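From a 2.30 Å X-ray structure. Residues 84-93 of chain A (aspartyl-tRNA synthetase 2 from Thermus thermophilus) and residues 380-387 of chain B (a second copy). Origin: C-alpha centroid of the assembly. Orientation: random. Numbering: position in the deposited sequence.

Chain A (84-93) VLSPALEPTP
Chain B 380-387: FKYGMPPH

Two mostly irregular segments from two copies of one protein run roughly antiparallel, their end-to-end directions 152° apart. Together they bury 535 Å². The CA atoms of A:Ala88 and B:Gly383 lie 4.2 Å apart, and those of A:Leu89 and B:Lys381 5.2 Å.

B:Tyr382 is covered most. Its phi/psi is -135/56, with chi1 -65° (m) and chi2 -79°. CA-to-CB points away from chain A, but the ring end comes nearer. B:Tyr382 OH donates a hydrogen bond to A:Pro91 O at 3.2 Å, with that oxygen at the ring edge. A:Thr92 CG2 is 3.7 Å from B:Tyr382 CE1, and A:Pro93 CD is 3.7 Å from B:Tyr382 CZ.

B:Lys381 (phi/psi -106/17, rotamer m, t, p, t) follows. B:Lys381 O accepts a hydrogen bond from A:Leu89 N at 3.3 Å, with an N-H...O angle of 149°. B:Lys381 CE packs 3.5 Å from A:Glu90 CG, so the aliphatic parts of two charged side chains meet.

The CA-to-CB bond of A:Ser86 (phi/psi -153/102, chi1 172°, t) points toward the B stretch. A:Ser86 OG donates a hydrogen bond to B:Met384 O at 2.8 Å. Nearby, B:Gly383 adopts phi/psi 48/42. An ideal CB on B:Gly383 would clash with A:Ser86 O at 2.8 Å. A:Leu85 CB meets B:Pro386 CD at 4.3 Å.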

# COMPACT_ATOMS: atom_id res chain seq x y z
N VAL A 84 -14.87 -26.75 -19.56
CA VAL A 84 -13.52 -26.25 -19.75
C VAL A 84 -13.64 -24.80 -20.21
O VAL A 84 -13.92 -24.53 -21.37
CB VAL A 84 -12.76 -27.07 -20.81
CG1 VAL A 84 -11.33 -26.55 -20.95
CG2 VAL A 84 -12.75 -28.54 -20.41
N LEU A 85 -13.42 -23.88 -19.27
CA LEU A 85 -13.52 -22.44 -19.53
C LEU A 85 -12.42 -21.94 -20.45
O LEU A 85 -12.65 -21.06 -21.28
CB LEU A 85 -13.45 -21.67 -18.21
CG LEU A 85 -14.46 -22.09 -17.14
CD1 LEU A 85 -14.25 -21.27 -15.89
CD2 LEU A 85 -15.87 -21.90 -17.68
N SER A 86 -11.23 -22.48 -20.28
CA SER A 86 -10.10 -22.07 -21.08
C SER A 86 -9.10 -23.21 -21.19
O SER A 86 -8.34 -23.48 -20.26
CB SER A 86 -9.43 -20.84 -20.46
OG SER A 86 -8.22 -20.53 -21.13
N PRO A 87 -9.10 -23.90 -22.34
CA PRO A 87 -8.22 -25.03 -22.64
C PRO A 87 -6.76 -24.61 -22.77
O PRO A 87 -6.44 -23.61 -23.42
CB PRO A 87 -8.76 -25.55 -23.96
CG PRO A 87 -10.19 -25.13 -23.96
CD PRO A 87 -10.10 -23.74 -23.41
N ALA A 88 -5.88 -25.38 -22.14
CA ALA A 88 -4.45 -25.11 -22.22
C ALA A 88 -3.97 -25.73 -23.53
O ALA A 88 -4.46 -26.79 -23.94
CB ALA A 88 -3.73 -25.76 -21.04
N LEU A 89 -3.03 -25.07 -24.21
CA LEU A 89 -2.54 -25.58 -25.48
C LEU A 89 -1.28 -26.42 -25.33
O LEU A 89 -1.32 -27.64 -25.47
CB LEU A 89 -2.27 -24.43 -26.44
CG LEU A 89 -3.43 -23.43 -26.62
CD1 LEU A 89 -3.03 -22.38 -27.63
CD2 LEU A 89 -4.68 -24.16 -27.07
N GLU A 90 -0.17 -25.77 -25.04
CA GLU A 90 1.09 -26.49 -24.89
C GLU A 90 1.21 -27.17 -23.54
O GLU A 90 0.55 -26.78 -22.57
CB GLU A 90 2.26 -25.52 -25.08
CG GLU A 90 2.27 -24.82 -26.42
CD GLU A 90 2.39 -25.79 -27.58
OE1 GLU A 90 3.34 -26.60 -27.57
OE2 GLU A 90 1.52 -25.75 -28.49
N PRO A 91 2.04 -28.23 -23.46
CA PRO A 91 2.24 -28.92 -22.19
C PRO A 91 3.01 -27.93 -21.33
O PRO A 91 3.56 -26.96 -21.86
CB PRO A 91 3.11 -30.12 -22.57
CG PRO A 91 2.72 -30.38 -23.98
CD PRO A 91 2.64 -28.99 -24.57
N THR A 92 3.05 -28.15 -20.02
CA THR A 92 3.76 -27.23 -19.15
C THR A 92 5.24 -27.60 -19.02
O THR A 92 5.57 -28.77 -18.81
CB THR A 92 3.15 -27.20 -17.74
OG1 THR A 92 3.35 -28.48 -17.12
CG2 THR A 92 1.66 -26.91 -17.82
N PRO A 93 6.14 -26.61 -19.14
CA PRO A 93 7.58 -26.84 -19.04
C PRO A 93 7.96 -27.61 -17.77
O PRO A 93 9.04 -28.19 -17.69
CB PRO A 93 8.15 -25.42 -19.03
CG PRO A 93 7.19 -24.69 -19.92
CD PRO A 93 5.85 -25.20 -19.42
N PHE B 380 -0.64 -17.12 -22.09
CA PHE B 380 -1.97 -17.40 -22.61
C PHE B 380 -2.08 -18.76 -23.30
O PHE B 380 -3.08 -19.07 -23.94
CB PHE B 380 -2.42 -16.29 -23.56
CG PHE B 380 -2.53 -14.95 -22.90
CD1 PHE B 380 -1.41 -14.12 -22.79
CD2 PHE B 380 -3.74 -14.51 -22.38
CE1 PHE B 380 -1.51 -12.88 -22.17
CE2 PHE B 380 -3.84 -13.28 -21.75
CZ PHE B 380 -2.72 -12.46 -21.65
N LYS B 381 -1.04 -19.57 -23.17
CA LYS B 381 -1.02 -20.91 -23.73
C LYS B 381 -1.18 -21.89 -22.57
O LYS B 381 -0.89 -23.08 -22.69
CB LYS B 381 0.30 -21.16 -24.46
CG LYS B 381 0.33 -20.55 -25.86
CD LYS B 381 1.74 -20.26 -26.33
CE LYS B 381 2.67 -21.35 -26.02
NZ LYS B 381 3.91 -21.42 -26.50
N TYR B 382 -1.65 -21.36 -21.43
CA TYR B 382 -1.84 -22.18 -20.25
C TYR B 382 -3.17 -21.92 -19.55
O TYR B 382 -3.21 -21.59 -18.36
CB TYR B 382 -0.68 -21.98 -19.28
CG TYR B 382 0.63 -22.48 -19.86
CD1 TYR B 382 0.95 -23.84 -19.86
CD2 TYR B 382 1.54 -21.59 -20.44
CE1 TYR B 382 2.13 -24.30 -20.43
CE2 TYR B 382 2.72 -22.04 -21.02
CZ TYR B 382 3.01 -23.39 -21.01
OH TYR B 382 4.18 -23.84 -21.58
N GLY B 383 -4.24 -22.06 -20.31
CA GLY B 383 -5.58 -21.89 -19.79
C GLY B 383 -5.87 -20.64 -18.98
O GLY B 383 -6.54 -20.72 -17.95
N MET B 384 -5.36 -19.49 -19.41
CA MET B 384 -5.64 -18.26 -18.69
C MET B 384 -7.16 -18.13 -18.76
O MET B 384 -7.74 -18.11 -19.84
CB MET B 384 -4.98 -17.06 -19.39
CG MET B 384 -4.91 -15.82 -18.52
SD MET B 384 -3.75 -15.96 -17.14
CE MET B 384 -2.60 -14.80 -17.64
N PRO B 385 -7.82 -18.06 -17.60
CA PRO B 385 -9.29 -17.94 -17.55
C PRO B 385 -9.83 -16.58 -17.97
O PRO B 385 -9.11 -15.58 -17.94
CB PRO B 385 -9.59 -18.24 -16.09
CG PRO B 385 -8.43 -17.58 -15.40
CD PRO B 385 -7.25 -18.02 -16.24
N PRO B 386 -11.10 -16.52 -18.39
CA PRO B 386 -11.65 -15.22 -18.79
C PRO B 386 -11.46 -14.24 -17.63
O PRO B 386 -11.82 -14.55 -16.49
CB PRO B 386 -13.12 -15.53 -19.08
CG PRO B 386 -13.40 -16.72 -18.21
CD PRO B 386 -12.16 -17.55 -18.38
N HIS B 387 -10.91 -13.08 -17.92
CA HIS B 387 -10.65 -12.10 -16.88
C HIS B 387 -10.69 -10.68 -17.39
O HIS B 387 -10.82 -10.44 -18.59
CB HIS B 387 -9.27 -12.38 -16.28
CG HIS B 387 -8.16 -12.30 -17.27
ND1 HIS B 387 -7.56 -11.11 -17.64
CD2 HIS B 387 -7.54 -13.26 -18.00
CE1 HIS B 387 -6.63 -11.34 -18.54
NE2 HIS B 387 -6.59 -12.64 -18.78